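Side-chain contacts in HpcH/HpaI aldolase/citrate lyase family protein (PDB 4MF4), which belongs to the HpcH/HpaI aldolase/citrate lyase family and folds as a TIM barrel, with six copies of the chain in its assembly: residues D24-G29 / Q238-G243; D184-G189 / A213-A218. All coordinates share one frame; numbering follows the deposited sequence.

Interaction 1: residues D24-G29 / Q238-G243; sequences DEPLYG and QYREAG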
ATOM      1  N   ASP A  24     -38.900  12.237 -11.271  1.00 33.46           N
ATOM      2  CA  ASP A  24     -39.724  11.142 -10.704  1.00 32.90           C
ATOM      3  C   ASP A  24     -39.189   9.738 -11.093  1.00 32.73           C
ATOM      4  O   ASP A  24     -39.690   8.716 -10.606  1.00 35.62           O
ATOM      5  CB  ASP A  24     -41.195  11.287 -11.120  1.00 35.36           C
ATOM      6  N   GLU A  25     -38.139   9.690 -11.911  1.00 30.89           N
ATOM      7  CA  GLU A  25     -37.628   8.431 -12.439  1.00 31.42           C
ATOM      8  C   GLU A  25     -36.742   7.667 -11.413  1.00 26.73           C
ATOM      9  O   GLU A  25     -36.129   8.291 -10.568  1.00 23.15           O
ATOM     10  CB  GLU A  25     -36.820   8.691 -13.738  1.00 37.04           C
ATOM     11  CG  GLU A  25     -35.339   9.107 -13.579  1.00 42.01           C
ATOM     12  CD  GLU A  25     -35.110  10.578 -13.169  1.00 48.12           C
ATOM     13  OE1 GLU A  25     -35.975  11.169 -12.481  1.00 56.74           O
ATOM     14  OE2 GLU A  25     -34.052  11.152 -13.529  1.00 49.78           O
ATOM     15  N   PRO A  26     -36.626   6.333 -11.556  1.00 23.65           N
ATOM     16  CA  PRO A  26     -35.732   5.540 -10.733  1.00 22.70           C
ATOM     17  C   PRO A  26     -34.260   5.789 -11.045  1.00 20.84           C
ATOM     18  O   PRO A  26     -33.899   6.056 -12.207  1.00 20.85           O
ATOM     19  CB  PRO A  26     -36.077   4.091 -11.126  1.00 24.16           C
ATOM     20  CG  PRO A  26     -37.319   4.175 -11.953  1.00 24.66           C
ATOM     21  CD  PRO A  26     -37.240   5.510 -12.605  1.00 25.36           C
ATOM     22  N   LEU A  27     -33.420   5.665 -10.022  1.00 17.66           N
ATOM     23  CA  LEU A  27     -31.987   5.786 -10.169  1.00 18.30           C
ATOM     24  C   LEU A  27     -31.315   4.545  -9.602  1.00 16.57           C
ATOM     25  O   LEU A  27     -31.397   4.284  -8.398  1.00 16.76           O
ATOM     26  CB  LEU A  27     -31.518   7.058  -9.461  1.00 18.28           C
ATOM     27  CG  LEU A  27     -32.188   8.356  -9.907  1.00 19.60           C
ATOM     28  CD1 LEU A  27     -31.918   9.492  -8.943  1.00 19.68           C
ATOM     29  CD2 LEU A  27     -31.638   8.728 -11.284  1.00 19.93           C
ATOM     30  N   TYR A  28     -30.664   3.771 -10.465  1.00 17.14           N
ATOM     31  CA  TYR A  28     -30.172   2.444 -10.113  1.00 17.27           C
ATOM     32  C   TYR A  28     -28.687   2.477  -9.744  1.00 16.23           C
ATOM     33  O   TYR A  28     -27.852   3.079 -10.437  1.00 15.04           O
ATOM     34  CB  TYR A  28     -30.430   1.461 -11.248  1.00 19.79           C
ATOM     35  CG  TYR A  28     -31.894   1.295 -11.572  1.00 21.29           C
ATOM     36  CD1 TYR A  28     -32.719   0.570 -10.734  1.00 23.53           C
ATOM     37  CD2 TYR A  28     -32.447   1.856 -12.721  1.00 25.46           C
ATOM     38  CE1 TYR A  28     -34.076   0.422 -11.003  1.00 25.78           C
ATOM     39  CE2 TYR A  28     -33.808   1.706 -13.028  1.00 26.04           C
ATOM     40  CZ  TYR A  28     -34.618   0.992 -12.150  1.00 27.33           C
ATOM     41  OH  TYR A  28     -35.973   0.840 -12.379  1.00 27.58           O
ATOM     42  N   GLY A  29     -28.362   1.792  -8.649  1.00 14.76           N
ATOM     43  CA  GLY A  29     -27.028   1.860  -8.067  1.00 13.86           C
ATOM     44  C   GLY A  29     -26.486   0.477  -7.843  1.00 14.38           C
ATOM     45  O   GLY A  29     -27.220  -0.518  -7.888  1.00 14.40           O
ATOM     46  N   GLN A 238     -39.913  -5.207  -7.524  1.00 21.85           N
ATOM     47  CA  GLN A 238     -41.038  -4.935  -6.617  1.00 22.40           C
ATOM     48  C   GLN A 238     -40.886  -3.523  -6.065  1.00 21.26           C
ATOM     49  O   GLN A 238     -41.869  -2.756  -5.977  1.00 19.60           O
ATOM     50  CB  GLN A 238     -41.116  -5.890  -5.430  1.00 25.66           C
ATOM     51  CG  GLN A 238     -41.262  -7.363  -5.762  1.00 30.43           C
ATOM     52  CD  GLN A 238     -41.014  -8.278  -4.558  1.00 34.27           C
ATOM     53  OE1 GLN A 238     -40.325  -7.925  -3.600  1.00 39.60           O
ATOM     54  NE2 GLN A 238     -41.588  -9.466  -4.612  1.00 38.26           N
ATOM     55  N   TYR A 239     -39.657  -3.173  -5.675  1.00 19.29           N
ATOM     56  CA  TYR A 239     -39.436  -1.851  -5.117  1.00 18.66           C
ATOM     57  C   TYR A 239     -39.657  -0.750  -6.169  1.00 18.58           C
ATOM     58  O   TYR A 239     -40.295   0.285  -5.903  1.00 19.03           O
ATOM     59  CB  TYR A 239     -38.063  -1.786  -4.459  1.00 18.37           C
ATOM     60  CG  TYR A 239     -37.787  -2.799  -3.371  1.00 18.84           C
ATOM     61  CD1 TYR A 239     -38.782  -3.271  -2.512  1.00 20.69           C
ATOM     62  CD2 TYR A 239     -36.480  -3.240  -3.148  1.00 20.01           C
ATOM     63  CE1 TYR A 239     -38.481  -4.214  -1.508  1.00 19.95           C
ATOM     64  CE2 TYR A 239     -36.169  -4.157  -2.145  1.00 20.14           C
ATOM     65  CZ  TYR A 239     -37.163  -4.637  -1.329  1.00 20.04           C
ATOM     66  OH  TYR A 239     -36.781  -5.543  -0.349  1.00 20.20           O
ATOM     67  N   ARG A 240     -39.156  -0.955  -7.378  1.00 19.98           N
ATOM     68  CA  ARG A 240     -39.458  -0.013  -8.456  1.00 22.88           C
ATOM     69  C   ARG A 240     -40.981   0.194  -8.613  1.00 22.25           C
ATOM     70  O   ARG A 240     -41.460   1.327  -8.729  1.00 21.92           O
ATOM     71  CB  ARG A 240     -38.882  -0.489  -9.783  1.00 24.80           C
ATOM     72  CG  ARG A 240     -39.294   0.374 -10.965  1.00 28.33           C
ATOM     73  CD  ARG A 240     -38.765  -0.136 -12.296  1.00 34.25           C
ATOM     74  NE  ARG A 240     -39.425  -1.369 -12.725  1.00 42.65           N
ATOM     75  CZ  ARG A 240     -39.529  -1.787 -13.985  1.00 49.21           C
ATOM     76  NH1 ARG A 240     -39.032  -1.076 -15.004  1.00 50.59           N
ATOM     77  NH2 ARG A 240     -40.152  -2.939 -14.226  1.00 55.88           N
ATOM     78  N   GLU A 241     -41.713  -0.906  -8.633  1.00 23.15           N
ATOM     79  CA  GLU A 241     -43.184  -0.874  -8.812  1.00 25.11           C
ATOM     80  C   GLU A 241     -43.884  -0.143  -7.650  1.00 22.35           C
ATOM     81  O   GLU A 241     -44.878   0.549  -7.839  1.00 20.19           O
ATOM     82  CB  GLU A 241     -43.720  -2.311  -8.963  1.00 30.32           C
ATOM     83  CG  GLU A 241     -43.707  -2.810 -10.404  1.00 37.86           C
ATOM     84  CD  GLU A 241     -43.130  -4.204 -10.571  1.00 45.00           C
ATOM     85  OE1 GLU A 241     -43.458  -5.096  -9.752  1.00 53.43           O
ATOM     86  OE2 GLU A 241     -42.336  -4.411 -11.532  1.00 53.82           O
ATOM     87  N   ALA A 242     -43.340  -0.277  -6.448  1.00 20.26           N
ATOM     88  CA  ALA A 242     -43.910   0.371  -5.289  1.00 19.29           C
ATOM     89  C   ALA A 242     -43.624   1.876  -5.215  1.00 18.48           C
ATOM     90  O   ALA A 242     -44.281   2.578  -4.466  1.00 18.37           O
ATOM     91  CB  ALA A 242     -43.456  -0.326  -3.994  1.00 18.57           C
ATOM     92  N   GLY A 243     -42.641   2.370  -5.959  1.00 17.37           N
ATOM     93  CA  GLY A 243     -42.351   3.794  -6.002  1.00 17.66           C
ATOM     94  C   GLY A 243     -41.043   4.248  -5.369  1.00 16.54           C
ATOM     95  O   GLY A 243     -40.801   5.436  -5.239  1.00 15.21           O
TER
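Tyr28 and Arg240 meet on the outside of a TIM barrel, where the first strand, 27-32, faces helix 233-242, which precedes the last strand, 246-251. Strand 246-251 neighbours 27-32 in the closed sheet, and its Ile247 touches both side chains. The tyrosine reaches the helix with the end of its side chain: with CG beside the backbone N and anti to the carbonyl carbon (chi1 -61°), the ring carries OH across to the aliphatic part of the arginine. Arg240 CD lies at the ring edge, near the ring plane, so CD meets the phenol at its rim rather than over its face. Arg240 runs out extended through its first two torsions and then bends at chi3 (71°), which turns the guanidinium away from the hydroxyl; NE is 4.1 Å from Tyr28 OH. The guanidinium plane stands 58° from the ring, neither stacked on it nor hydrogen-bonded to it. Arg240 NH2 instead bonds Ser269 O of a second subunit, whose Val267 packs on both Tyr28 and Arg240, while a long salt bridge of 3.8 Å joins NH2 to Glu241 OE2. Pro26 adds a looser apolar touch, its CG 4.4 Å from Arg240 CG. The nearest approach of all is polar against aliphatic, Tyr28 OH to Arg240 CD at 3.0 Å.

Interaction 2: residues D184-G189 / A213-A218; sequences DCLFVG and ARVLAA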
ATOM      1  N   ASP A 184     -32.017  14.842   1.235  1.00 16.01           N
ATOM      2  CA  ASP A 184     -32.394  14.684  -0.190  1.00 16.16           C
ATOM      3  C   ASP A 184     -32.949  13.278  -0.468  1.00 15.73           C
ATOM      4  O   ASP A 184     -33.550  13.052  -1.511  1.00 16.03           O
ATOM      5  CB  ASP A 184     -31.210  14.950  -1.118  1.00 16.80           C
ATOM      6  CG  ASP A 184     -30.571  16.328  -0.895  1.00 18.29           C
ATOM      7  OD1 ASP A 184     -31.313  17.358  -0.959  1.00 19.16           O
ATOM      8  OD2 ASP A 184     -29.348  16.385  -0.612  1.00 16.02           O
ATOM      9  N   CYS A 185     -32.766  12.325   0.450  1.00 15.14           N
ATOM     10  CA  CYS A 185     -33.259  10.986   0.215  1.00 14.58           C
ATOM     11  C   CYS A 185     -33.371  10.223   1.513  1.00 14.45           C
ATOM     12  O   CYS A 185     -32.477  10.330   2.330  1.00 13.26           O
ATOM     13  CB  CYS A 185     -32.251  10.244  -0.667  1.00 15.35           C
ATOM     14  SG  CYS A 185     -32.793   8.578  -1.158  1.00 17.00           S
ATOM     15  N   LEU A 186     -34.418   9.418   1.678  1.00 14.56           N
ATOM     16  CA  LEU A 186     -34.526   8.526   2.823  1.00 15.55           C
ATOM     17  C   LEU A 186     -34.113   7.162   2.324  1.00 17.21           C
ATOM     18  O   LEU A 186     -34.671   6.700   1.332  1.00 18.37           O
ATOM     19  CB  LEU A 186     -35.959   8.438   3.348  1.00 16.17           C
ATOM     20  CG  LEU A 186     -36.660   9.715   3.749  1.00 15.89           C
ATOM     21  CD1 LEU A 186     -38.151   9.477   3.992  1.00 16.78           C
ATOM     22  CD2 LEU A 186     -35.975  10.325   4.950  1.00 16.43           C
ATOM     23  N   PHE A 187     -33.182   6.484   3.003  1.00 16.10           N
ATOM     24  CA  PHE A 187     -32.746   5.175   2.506  1.00 15.89           C
ATOM     25  C   PHE A 187     -33.100   4.045   3.469  1.00 16.33           C
ATOM     26  O   PHE A 187     -32.763   4.095   4.632  1.00 15.67           O
ATOM     27  CB  PHE A 187     -31.247   5.236   2.235  1.00 15.63           C
ATOM     28  CG  PHE A 187     -30.697   4.027   1.525  1.00 14.74           C
ATOM     29  CD1 PHE A 187     -30.285   2.938   2.240  1.00 15.01           C
ATOM     30  CD2 PHE A 187     -30.541   4.024   0.160  1.00 15.22           C
ATOM     31  CE1 PHE A 187     -29.725   1.855   1.606  1.00 15.79           C
ATOM     32  CE2 PHE A 187     -29.991   2.939  -0.494  1.00 15.05           C
ATOM     33  CZ  PHE A 187     -29.562   1.867   0.235  1.00 15.32           C
ATOM     34  N   VAL A 188     -33.823   3.051   2.985  1.00 17.55           N
ATOM     35  CA  VAL A 188     -34.131   1.840   3.772  1.00 19.76           C
ATOM     36  C   VAL A 188     -33.125   0.703   3.548  1.00 19.82           C
ATOM     37  O   VAL A 188     -32.950   0.216   2.415  1.00 20.11           O
ATOM     38  CB  VAL A 188     -35.553   1.313   3.393  1.00 20.32           C
ATOM     39  CG1 VAL A 188     -35.924   0.098   4.227  1.00 22.74           C
ATOM     40  CG2 VAL A 188     -36.609   2.390   3.586  1.00 21.09           C
ATOM     41  N   GLY A 189     -32.444   0.281   4.613  1.00 20.06           N
ATOM     42  CA  GLY A 189     -31.679  -0.966   4.581  1.00 21.47           C
ATOM     43  C   GLY A 189     -32.514  -2.094   5.207  1.00 20.60           C
ATOM     44  O   GLY A 189     -32.644  -2.140   6.411  1.00 22.14           O
ATOM     45  N   ALA A 213     -43.023   0.234   4.461  1.00 18.28           N
ATOM     46  CA  ALA A 213     -44.131   0.927   3.807  1.00 18.31           C
ATOM     47  C   ALA A 213     -44.280   2.331   4.397  1.00 18.50           C
ATOM     48  O   ALA A 213     -44.460   3.297   3.646  1.00 18.07           O
ATOM     49  CB  ALA A 213     -45.435   0.108   3.949  1.00 18.86           C
ATOM     50  N   ARG A 214     -44.170   2.458   5.731  1.00 18.98           N
ATOM     51  CA  ARG A 214     -44.236   3.768   6.368  1.00 20.26           C
ATOM     52  C   ARG A 214     -43.165   4.725   5.887  1.00 18.26           C
ATOM     53  O   ARG A 214     -43.444   5.896   5.637  1.00 18.23           O
ATOM     54  CB  ARG A 214     -44.217   3.684   7.911  1.00 22.20           C
ATOM     55  CG  ARG A 214     -44.445   5.040   8.566  1.00 23.82           C
ATOM     56  CD  ARG A 214     -44.581   4.940  10.075  1.00 27.88           C
ATOM     57  NE  ARG A 214     -44.421   6.238  10.739  1.00 29.86           N
ATOM     58  CZ  ARG A 214     -44.439   6.404  12.056  1.00 31.88           C
ATOM     59  NH1 ARG A 214     -44.601   5.369  12.873  1.00 33.21           N
ATOM     60  NH2 ARG A 214     -44.310   7.611  12.559  1.00 35.60           N
ATOM     61  N   VAL A 215     -41.940   4.233   5.740  1.00 17.20           N
ATOM     62  CA  VAL A 215     -40.838   5.090   5.332  1.00 16.49           C
ATOM     63  C   VAL A 215     -41.061   5.581   3.892  1.00 15.90           C
ATOM     64  O   VAL A 215     -40.923   6.771   3.568  1.00 15.29           O
ATOM     65  CB  VAL A 215     -39.480   4.312   5.436  1.00 16.65           C
ATOM     66  CG1 VAL A 215     -38.358   5.137   4.854  1.00 16.95           C
ATOM     67  CG2 VAL A 215     -39.164   3.972   6.883  1.00 17.46           C
ATOM     68  N   LEU A 216     -41.377   4.647   3.006  1.00 16.08           N
ATOM     69  CA  LEU A 216     -41.720   5.009   1.611  1.00 15.68           C
ATOM     70  C   LEU A 216     -42.847   6.053   1.527  1.00 16.43           C
ATOM     71  O   LEU A 216     -42.769   7.024   0.747  1.00 16.98           O
ATOM     72  CB  LEU A 216     -42.107   3.742   0.836  1.00 16.23           C
ATOM     73  CG  LEU A 216     -42.628   3.906  -0.603  1.00 15.87           C
ATOM     74  CD1 LEU A 216     -41.518   4.530  -1.444  1.00 17.04           C
ATOM     75  CD2 LEU A 216     -43.055   2.576  -1.204  1.00 16.49           C
ATOM     76  N   ALA A 217     -43.904   5.844   2.314  1.00 16.34           N
ATOM     77  CA  ALA A 217     -45.070   6.732   2.295  1.00 16.73           C
ATOM     78  C   ALA A 217     -44.690   8.080   2.823  1.00 16.79           C
ATOM     79  O   ALA A 217     -45.127   9.122   2.309  1.00 16.20           O
ATOM     80  CB  ALA A 217     -46.207   6.138   3.113  1.00 16.44           C
ATOM     81  N   ALA A 218     -43.852   8.089   3.855  1.00 16.83           N
ATOM     82  CA  ALA A 218     -43.365   9.386   4.371  1.00 17.67           C
ATOM     83  C   ALA A 218     -42.642  10.195   3.304  1.00 18.50           C
ATOM     84  O   ALA A 218     -42.819  11.407   3.172  1.00 18.41           O
ATOM     85  CB  ALA A 218     -42.486   9.190   5.587  1.00 17.67           C
TER
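This is a buried contact of apolar side chains between a barrel strand and a helix of the outer layer: strand 185-188, the sixth of the TIM barrel, against helix 206-222, which lies after the short helix 190-196 in the beta-alpha-beta crossover to the neighbouring parallel strand 225-230. Leu186 and Val188, two residues apart, both point at the helix, whereas Phe187 between them points away from it. Val215 faces them from the helix. Its CG1, anti to the backbone N (chi1 173°), is the branch that meets both strand residues. Against Val188 it comes methyl to methyl, 3.5 Å from CG2, a close contact for two methyls, with the two side chains running antiparallel alongside each other. Against Leu186 the same methyl is less close, 4.3 Å from CB, while Leu186 CD1 lies 3.9 Å from the backbone O of Val215. Val174, Ile177 and Ala178 of helix 174-178 also touch the leucine, and Val174 reaches Ala218 as well. With no hydrogen bond or charge pair across the two segments, strand and helix are held here by the fit of branched aliphatic groups and the exclusion of water.

Overall arrangement
Both contacts join the barrel sheet to its outer helices, but at different depths and in different ways. Interaction 2 is buried within a single chain and aliphatic in its side chains, and it pairs a strand with the longer helix of the connection to the next strand. Interaction 1 is partly buried, brings the first strand against the helix before the last one, and so lies where the barrel closes; there a phenol and an arginine meet with a second subunit beside them. It buries 92 Å² against 159 Å² for interaction 2. With centres 12 Å apart, the two touch directly: Leu216, turned away from strand 185-188, packs on the end of helix 233-242 at Ala242 and Gly243, joining neighbouring helices.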